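Local coordinates for protein thermostable carboxypeptidase 1 (Pyrococcus furiosus, PDB 1KA2) that releases amino acids one after another from the C-terminus of peptides, as a cobalt-dependent metallocarboxypeptidase of broad specificity, at residues A115-F128 against K401-H414. Residues are numbered along the deposited sequence; the frame is centred on the assembly and turned at random.
Sequences ATKAWEEAKAKDDF and KYSEGILQDIHWAH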
ATOM      1  N   ALA A 115       6.938  19.393  18.134  1.00 47.10           N
ATOM      2  CA  ALA A 115       6.921  18.934  19.513  1.00 45.41           C
ATOM      3  C   ALA A 115       7.256  17.450  19.585  1.00 44.25           C
ATOM      4  O   ALA A 115       7.903  17.003  20.528  1.00 41.50           O
ATOM      5  CB  ALA A 115       5.555  19.201  20.153  1.00 44.10           C
ATOM      6  N   THR A 116       6.815  16.689  18.586  1.00 43.42           N
ATOM      7  CA  THR A 116       7.084  15.257  18.568  1.00 44.39           C
ATOM      8  C   THR A 116       8.589  15.027  18.420  1.00 46.75           C
ATOM      9  O   THR A 116       9.175  14.199  19.123  1.00 46.17           O
ATOM     10  CB  THR A 116       6.334  14.553  17.416  1.00 42.37           C
ATOM     11  OG1 THR A 116       4.924  14.582  17.673  1.00 38.76           O
ATOM     12  CG2 THR A 116       6.794  13.110  17.282  1.00 41.69           C
ATOM     13  N   LYS A 117       9.210  15.771  17.507  1.00 49.01           N
ATOM     14  CA  LYS A 117      10.648  15.661  17.269  1.00 50.92           C
ATOM     15  C   LYS A 117      11.421  16.060  18.519  1.00 51.08           C
ATOM     16  O   LYS A 117      12.424  15.431  18.875  1.00 51.15           O
ATOM     17  CB  LYS A 117      11.067  16.558  16.098  1.00 53.34           C
ATOM     18  CG  LYS A 117      10.605  16.069  14.730  1.00 54.35           C
ATOM     19  CD  LYS A 117      11.393  14.837  14.280  1.00 57.05           C
ATOM     20  CE  LYS A 117      12.875  15.181  14.066  1.00 58.75           C
ATOM     21  NZ  LYS A 117      13.703  14.046  13.568  1.00 58.46           N
ATOM     22  N   ALA A 118      10.954  17.110  19.184  1.00 50.20           N
ATOM     23  CA  ALA A 118      11.612  17.582  20.396  1.00 50.95           C
ATOM     24  C   ALA A 118      11.412  16.601  21.551  1.00 51.35           C
ATOM     25  O   ALA A 118      12.279  16.451  22.416  1.00 50.94           O
ATOM     26  CB  ALA A 118      11.083  18.960  20.776  1.00 50.83           C
ATOM     27  N   TRP A 119      10.261  15.937  21.557  1.00 50.78           N
ATOM     28  CA  TRP A 119       9.944  14.952  22.591  1.00 50.13           C
ATOM     29  C   TRP A 119      10.792  13.710  22.329  1.00 50.84           C
ATOM     30  O   TRP A 119      11.278  13.056  23.260  1.00 49.71           O
ATOM     31  CB  TRP A 119       8.462  14.568  22.517  1.00 46.71           C
ATOM     32  CG  TRP A 119       8.127  13.292  23.223  1.00 44.88           C
ATOM     33  CD1 TRP A 119       7.836  13.140  24.553  1.00 44.86           C
ATOM     34  CD2 TRP A 119       8.105  11.977  22.657  1.00 44.51           C
ATOM     35  NE1 TRP A 119       7.646  11.817  24.846  1.00 44.80           N
ATOM     36  CE2 TRP A 119       7.806  11.081  23.703  1.00 43.56           C
ATOM     37  CE3 TRP A 119       8.322  11.466  21.371  1.00 43.21           C
ATOM     38  CZ2 TRP A 119       7.703   9.697  23.500  1.00 43.86           C
ATOM     39  CZ3 TRP A 119       8.221  10.098  21.171  1.00 41.57           C
ATOM     40  CH2 TRP A 119       7.920   9.229  22.225  1.00 43.66           C
ATOM     41  N   GLU A 120      10.977  13.404  21.049  1.00 51.89           N
ATOM     42  CA  GLU A 120      11.734  12.233  20.647  1.00 52.87           C
ATOM     43  C   GLU A 120      13.195  12.248  21.116  1.00 53.14           C
ATOM     44  O   GLU A 120      13.718  11.219  21.552  1.00 53.23           O
ATOM     45  CB  GLU A 120      11.630  12.066  19.126  1.00 54.41           C
ATOM     46  CG  GLU A 120      11.815  10.638  18.651  1.00 60.55           C
ATOM     47  CD  GLU A 120      11.375  10.429  17.195  1.00 64.31           C
ATOM     48  OE1 GLU A 120      10.148  10.418  16.936  1.00 64.97           O
ATOM     49  OE2 GLU A 120      12.263  10.296  16.318  1.00 64.96           O
ATOM     50  N   GLU A 121      13.862  13.396  21.030  1.00 53.47           N
ATOM     51  CA  GLU A 121      15.244  13.467  21.485  1.00 55.46           C
ATOM     52  C   GLU A 121      15.258  13.635  22.997  1.00 53.62           C
ATOM     53  O   GLU A 121      16.123  13.087  23.674  1.00 53.77           O
ATOM     54  CB  GLU A 121      16.008  14.618  20.811  1.00 58.99           C
ATOM     55  CG  GLU A 121      16.762  14.200  19.529  1.00 64.28           C
ATOM     56  CD  GLU A 121      17.713  13.022  19.750  1.00 67.45           C
ATOM     57  OE1 GLU A 121      18.404  13.010  20.796  1.00 69.81           O
ATOM     58  OE2 GLU A 121      17.779  12.120  18.877  1.00 68.06           O
ATOM     59  N   ALA A 122      14.281  14.366  23.527  1.00 51.75           N
ATOM     60  CA  ALA A 122      14.179  14.585  24.970  1.00 50.75           C
ATOM     61  C   ALA A 122      14.051  13.274  25.761  1.00 49.38           C
ATOM     62  O   ALA A 122      14.598  13.156  26.860  1.00 47.40           O
ATOM     63  CB  ALA A 122      12.990  15.494  25.283  1.00 51.45           C
ATOM     64  N   LYS A 123      13.324  12.301  25.208  1.00 47.95           N
ATOM     65  CA  LYS A 123      13.140  11.011  25.874  1.00 46.30           C
ATOM     66  C   LYS A 123      14.427  10.222  25.846  1.00 46.44           C
ATOM     67  O   LYS A 123      14.805   9.596  26.832  1.00 44.71           O
ATOM     68  CB  LYS A 123      12.057  10.174  25.193  1.00 44.15           C
ATOM     69  CG  LYS A 123      11.880   8.809  25.845  1.00 44.64           C
ATOM     70  CD  LYS A 123      10.835   7.955  25.143  1.00 43.85           C
ATOM     71  CE  LYS A 123      10.715   6.596  25.828  1.00 43.25           C
ATOM     72  NZ  LYS A 123       9.738   5.697  25.156  1.00 43.27           N
ATOM     73  N   ALA A 124      15.092  10.254  24.700  1.00 47.62           N
ATOM     74  CA  ALA A 124      16.344   9.535  24.520  1.00 49.21           C
ATOM     75  C   ALA A 124      17.474  10.107  25.381  1.00 49.50           C
ATOM     76  O   ALA A 124      18.249   9.356  25.968  1.00 49.47           O
ATOM     77  CB  ALA A 124      16.740   9.554  23.042  1.00 49.97           C
ATOM     78  N   LYS A 125      17.566  11.432  25.461  1.00 50.05           N
ATOM     79  CA  LYS A 125      18.618  12.062  26.253  1.00 51.68           C
ATOM     80  C   LYS A 125      18.150  12.428  27.665  1.00 51.17           C
ATOM     81  O   LYS A 125      18.813  13.191  28.372  1.00 49.83           O
ATOM     82  CB  LYS A 125      19.154  13.309  25.537  1.00 52.41           C
ATOM     83  CG  LYS A 125      20.464  13.837  26.133  1.00 56.89           C
ATOM     84  CD  LYS A 125      21.105  14.920  25.277  1.00 59.69           C
ATOM     85  CE  LYS A 125      22.487  15.285  25.810  1.00 61.85           C
ATOM     86  NZ  LYS A 125      23.262  16.136  24.856  1.00 63.89           N
ATOM     87  N   ASP A 126      17.009  11.875  28.069  1.00 51.93           N
ATOM     88  CA  ASP A 126      16.446  12.125  29.397  1.00 52.62           C
ATOM     89  C   ASP A 126      16.497  13.590  29.812  1.00 52.20           C
ATOM     90  O   ASP A 126      16.984  13.903  30.893  1.00 53.93           O
ATOM     91  CB  ASP A 126      17.184  11.291  30.454  1.00 52.40           C
ATOM     92  CG  ASP A 126      16.887   9.815  30.345  1.00 52.51           C
ATOM     93  OD1 ASP A 126      15.719   9.432  30.550  1.00 53.94           O
ATOM     94  OD2 ASP A 126      17.819   9.038  30.055  1.00 52.70           O
ATOM     95  N   ASP A 127      15.999  14.486  28.970  1.00 52.02           N
ATOM     96  CA  ASP A 127      16.022  15.902  29.307  1.00 52.49           C
ATOM     97  C   ASP A 127      14.676  16.569  29.053  1.00 51.83           C
ATOM     98  O   ASP A 127      14.297  16.822  27.901  1.00 50.21           O
ATOM     99  CB  ASP A 127      17.114  16.617  28.517  1.00 55.31           C
ATOM    100  CG  ASP A 127      17.195  18.093  28.848  1.00 58.60           C
ATOM    101  OD1 ASP A 127      17.291  18.439  30.046  1.00 61.77           O
ATOM    102  OD2 ASP A 127      17.165  18.911  27.908  1.00 61.18           O
ATOM    103  N   PHE A 128      13.969  16.861  30.144  1.00 49.41           N
ATOM    104  CA  PHE A 128      12.652  17.478  30.070  1.00 48.82           C
ATOM    105  C   PHE A 128      12.687  18.918  29.573  1.00 49.17           C
ATOM    106  O   PHE A 128      11.696  19.411  29.035  1.00 50.10           O
ATOM    107  CB  PHE A 128      11.964  17.434  31.440  1.00 46.96           C
ATOM    108  CG  PHE A 128      10.502  17.800  31.399  1.00 46.83           C
ATOM    109  CD1 PHE A 128       9.565  16.929  30.843  1.00 44.67           C
ATOM    110  CD2 PHE A 128      10.061  19.022  31.900  1.00 45.65           C
ATOM    111  CE1 PHE A 128       8.209  17.269  30.786  1.00 44.57           C
ATOM    112  CE2 PHE A 128       8.700  19.372  31.845  1.00 46.54           C
ATOM    113  CZ  PHE A 128       7.776  18.491  31.287  1.00 43.21           C
ATOM    114  N   LYS A 401      14.288   8.928  36.399  1.00 45.48           N
ATOM    115  CA  LYS A 401      14.661   9.684  35.221  1.00 44.78           C
ATOM    116  C   LYS A 401      13.415   9.997  34.388  1.00 45.21           C
ATOM    117  O   LYS A 401      12.422   9.273  34.437  1.00 45.60           O
ATOM    118  CB  LYS A 401      15.697   8.910  34.405  1.00 43.55           C
ATOM    119  CG  LYS A 401      15.408   7.434  34.232  1.00 42.07           C
ATOM    120  CD  LYS A 401      16.432   6.822  33.284  1.00 43.98           C
ATOM    121  CE  LYS A 401      16.196   5.350  33.062  1.00 40.14           C
ATOM    122  NZ  LYS A 401      17.183   4.805  32.103  1.00 41.78           N
ATOM    123  N   TYR A 402      13.471  11.082  33.628  1.00 44.74           N
ATOM    124  CA  TYR A 402      12.332  11.508  32.827  1.00 45.43           C
ATOM    125  C   TYR A 402      11.771  10.453  31.876  1.00 45.13           C
ATOM    126  O   TYR A 402      10.559  10.389  31.679  1.00 45.70           O
ATOM    127  CB  TYR A 402      12.692  12.792  32.063  1.00 45.86           C
ATOM    128  CG  TYR A 402      12.918  13.989  32.970  1.00 46.84           C
ATOM    129  CD1 TYR A 402      14.119  14.701  32.938  1.00 48.49           C
ATOM    130  CD2 TYR A 402      11.928  14.411  33.863  1.00 48.39           C
ATOM    131  CE1 TYR A 402      14.331  15.807  33.775  1.00 47.48           C
ATOM    132  CE2 TYR A 402      12.127  15.518  34.703  1.00 47.10           C
ATOM    133  CZ  TYR A 402      13.330  16.212  34.653  1.00 48.78           C
ATOM    134  OH  TYR A 402      13.524  17.314  35.468  1.00 47.94           O
ATOM    135  N   SER A 403      12.635   9.614  31.307  1.00 45.39           N
ATOM    136  CA  SER A 403      12.190   8.576  30.370  1.00 43.15           C
ATOM    137  C   SER A 403      11.331   7.484  31.011  1.00 42.64           C
ATOM    138  O   SER A 403      10.504   6.867  30.337  1.00 41.32           O
ATOM    139  CB  SER A 403      13.392   7.946  29.651  1.00 42.89           C
ATOM    140  OG  SER A 403      14.359   7.458  30.566  1.00 44.76           O
ATOM    141  N   GLU A 404      11.535   7.236  32.304  1.00 41.54           N
ATOM    142  CA  GLU A 404      10.741   6.244  33.024  1.00 40.74           C
ATOM    143  C   GLU A 404       9.456   6.904  33.475  1.00 38.81           C
ATOM    144  O   GLU A 404       8.523   6.225  33.892  1.00 38.84           O
ATOM    145  CB  GLU A 404      11.450   5.756  34.279  1.00 40.71           C
ATOM    146  CG  GLU A 404      12.807   5.200  34.063  1.00 43.71           C
ATOM    147  CD  GLU A 404      13.356   4.619  35.336  1.00 44.77           C
ATOM    148  OE1 GLU A 404      13.439   5.368  36.336  1.00 44.10           O
ATOM    149  OE2 GLU A 404      13.684   3.414  35.326  1.00 45.88           O
ATOM    150  N   GLY A 405       9.411   8.227  33.399  1.00 37.72           N
ATOM    151  CA  GLY A 405       8.219   8.928  33.837  1.00 37.27           C
ATOM    152  C   GLY A 405       7.397   9.665  32.799  1.00 37.01           C
ATOM    153  O   GLY A 405       6.972   9.105  31.802  1.00 37.52           O
ATOM    154  N   ILE A 406       7.188  10.949  33.057  1.00 36.66           N
ATOM    155  CA  ILE A 406       6.394  11.822  32.204  1.00 37.22           C
ATOM    156  C   ILE A 406       6.752  11.810  30.703  1.00 37.23           C
ATOM    157  O   ILE A 406       5.943  12.181  29.865  1.00 37.86           O
ATOM    158  CB  ILE A 406       6.477  13.270  32.748  1.00 36.29           C
ATOM    159  CG1 ILE A 406       5.436  14.167  32.078  1.00 34.28           C
ATOM    160  CG2 ILE A 406       7.895  13.792  32.553  1.00 35.75           C
ATOM    161  CD1 ILE A 406       5.379  15.584  32.696  1.00 34.34           C
ATOM    162  N   LEU A 407       7.955  11.369  30.370  1.00 37.44           N
ATOM    163  CA  LEU A 407       8.383  11.357  28.982  1.00 37.88           C
ATOM    164  C   LEU A 407       8.165  10.052  28.207  1.00 38.05           C
ATOM    165  O   LEU A 407       8.367  10.002  26.994  1.00 37.86           O
ATOM    166  CB  LEU A 407       9.864  11.754  28.929  1.00 38.59           C
ATOM    167  CG  LEU A 407      10.208  13.061  28.205  1.00 41.63           C
ATOM    168  CD1 LEU A 407       9.197  14.174  28.544  1.00 39.77           C
ATOM    169  CD2 LEU A 407      11.638  13.447  28.582  1.00 42.61           C
ATOM    170  N   GLN A 408       7.750   8.997  28.900  1.00 35.58           N
ATOM    171  CA  GLN A 408       7.577   7.701  28.246  1.00 34.06           C
ATOM    172  C   GLN A 408       6.622   7.583  27.055  1.00 35.13           C
ATOM    173  O   GLN A 408       6.903   6.823  26.122  1.00 34.61           O
ATOM    174  CB  GLN A 408       7.206   6.626  29.272  1.00 31.76           C
ATOM    175  CG  GLN A 408       5.844   6.793  29.937  1.00 30.18           C
ATOM    176  CD  GLN A 408       5.577   5.690  30.945  1.00 31.32           C
ATOM    177  OE1 GLN A 408       4.898   4.702  30.646  1.00 31.11           O
ATOM    178  NE2 GLN A 408       6.130   5.844  32.146  1.00 26.83           N
ATOM    179  N   ASP A 409       5.503   8.308  27.073  1.00 33.67           N
ATOM    180  CA  ASP A 409       4.524   8.218  25.979  1.00 33.52           C
ATOM    181  C   ASP A 409       4.520   9.394  25.007  1.00 33.47           C
ATOM    182  O   ASP A 409       4.766  10.533  25.391  1.00 33.73           O
ATOM    183  CB  ASP A 409       3.120   8.053  26.551  1.00 30.70           C
ATOM    184  CG  ASP A 409       2.920   6.714  27.227  1.00 33.70           C
ATOM    185  OD1 ASP A 409       2.186   6.676  28.242  1.00 30.25           O
ATOM    186  OD2 ASP A 409       3.481   5.701  26.739  1.00 32.91           O
ATOM    187  N   ILE A 410       4.203   9.102  23.748  1.00 35.18           N
ATOM    188  CA  ILE A 410       4.158  10.110  22.680  1.00 35.45           C
ATOM    189  C   ILE A 410       2.877  10.962  22.679  1.00 33.08           C
ATOM    190  O   ILE A 410       2.868  12.068  22.167  1.00 34.86           O
ATOM    191  CB  ILE A 410       4.217   9.450  21.267  1.00 36.34           C
ATOM    192  CG1 ILE A 410       5.148   8.242  21.265  1.00 41.61           C
ATOM    193  CG2 ILE A 410       4.703  10.459  20.236  1.00 38.88           C
ATOM    194  CD1 ILE A 410       5.337   7.601  19.874  1.00 43.66           C
ATOM    195  N   HIS A 411       1.798  10.442  23.247  1.00 32.41           N
ATOM    196  CA  HIS A 411       0.507  11.129  23.223  1.00 31.69           C
ATOM    197  C   HIS A 411       0.450  12.649  23.405  1.00 32.37           C
ATOM    198  O   HIS A 411      -0.135  13.345  22.577  1.00 32.50           O
ATOM    199  CB  HIS A 411      -0.446  10.450  24.199  1.00 28.42           C
ATOM    200  CG  HIS A 411      -0.478   8.960  24.057  1.00 27.05           C
ATOM    201  ND1 HIS A 411      -1.650   8.249  23.926  1.00 27.54           N
ATOM    202  CD2 HIS A 411       0.517   8.043  24.054  1.00 25.54           C
ATOM    203  CE1 HIS A 411      -1.376   6.959  23.849  1.00 24.78           C
ATOM    204  NE2 HIS A 411      -0.066   6.808  23.924  1.00 25.88           N
ATOM    205  N   TRP A 412       1.054  13.176  24.461  1.00 30.84           N
ATOM    206  CA  TRP A 412       0.994  14.612  24.666  1.00 32.79           C
ATOM    207  C   TRP A 412       1.687  15.398  23.572  1.00 34.05           C
ATOM    208  O   TRP A 412       1.185  16.441  23.142  1.00 35.02           O
ATOM    209  CB  TRP A 412       1.562  14.987  26.044  1.00 32.68           C
ATOM    210  CG  TRP A 412       0.671  14.552  27.173  1.00 32.90           C
ATOM    211  CD1 TRP A 412      -0.535  13.923  27.062  1.00 33.37           C
ATOM    212  CD2 TRP A 412       0.915  14.701  28.577  1.00 33.62           C
ATOM    213  NE1 TRP A 412      -1.055  13.667  28.301  1.00 32.00           N
ATOM    214  CE2 TRP A 412      -0.186  14.132  29.253  1.00 33.92           C
ATOM    215  CE3 TRP A 412       1.958  15.259  29.330  1.00 34.75           C
ATOM    216  CZ2 TRP A 412      -0.279  14.100  30.651  1.00 33.28           C
ATOM    217  CZ3 TRP A 412       1.867  15.231  30.723  1.00 36.85           C
ATOM    218  CH2 TRP A 412       0.752  14.652  31.367  1.00 34.46           C
ATOM    219  N   ALA A 413       2.831  14.899  23.110  1.00 34.10           N
ATOM    220  CA  ALA A 413       3.579  15.586  22.063  1.00 34.55           C
ATOM    221  C   ALA A 413       2.744  15.608  20.783  1.00 35.22           C
ATOM    222  O   ALA A 413       2.842  16.541  19.985  1.00 34.49           O
ATOM    223  CB  ALA A 413       4.921  14.897  21.818  1.00 33.32           C
ATOM    224  N   HIS A 414       1.924  14.580  20.586  1.00 34.27           N
ATOM    225  CA  HIS A 414       1.076  14.552  19.406  1.00 34.64           C
ATOM    226  C   HIS A 414      -0.128  15.461  19.634  1.00 33.59           C
ATOM    227  O   HIS A 414      -0.866  15.767  18.702  1.00 34.04           O
ATOM    228  CB  HIS A 414       0.579  13.128  19.115  1.00 34.71           C
ATOM    229  CG  HIS A 414       1.575  12.269  18.399  1.00 36.13           C
ATOM    230  ND1 HIS A 414       1.338  10.941  18.116  1.00 37.38           N
ATOM    231  CD2 HIS A 414       2.804  12.552  17.909  1.00 36.71           C
ATOM    232  CE1 HIS A 414       2.386  10.441  17.481  1.00 39.33           C
ATOM    233  NE2 HIS A 414       3.287  11.396  17.344  1.00 39.45           N
TER
HETATM  234  O   HOH W   1      17.807   6.059  29.342  1.00 47.57           O
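Trp119 lays one face of its indole against Ile410, whose CA sits 3.9 Å from the centroid of the six-membered ring, a CH-pi contact. With CG anti to the backbone N (chi1 162°), the ring swings off the helix toward the 401-414 segment, and Trp119 CB packs on Ala413 CB at 3.6 Å. Its one polar atom, NE1, donates to Leu407 O at 2.9 Å; the bond is bent, and the carbonyl oxygen lies 27° out of the indole plane. An alanine in place of Trp119 would probably leave Leu407 O without this donor and open a gap beside Ile410. Next to the indole, the extended Lys123 runs its CD past Leu407 O and carries NZ to Gln408 O, 3.2 Å away. The successive carbonyls of Leu407 and Gln408 are thus each bonded by a different side chain of the helix.

Beyond the helix end, Asp126 OD1 takes Ser403 N at 3.2 Å nearly along the C-O axis; Ser403 OG is also placed as a donor to OD1, but so close that the length is doubtful. Asp126 OD2 reaches Lys401 NZ through a water. Phe128 CB stands over the centre of the Tyr402 ring, 3.5 Å from its centroid, while Leu407 CD1 meets the edge of the Phe128 ring, 3.6 Å from Phe128 CD1.

Residues 405-412 are the GXXQDXHW motif predicted for this M32 peptidase. Gln408 OE1 accepts from the backbone N of Arg351, and Asp409 forms salt bridges with Arg351 and Arg366. The contact joins the end of helix 102-124 and the residues just after it to the 401-410 loop and short helix 411-414, with helix 132-149 touching Ala115 and Phe128, and helix 383-395 packing on Phe128, Tyr402 and Ile406.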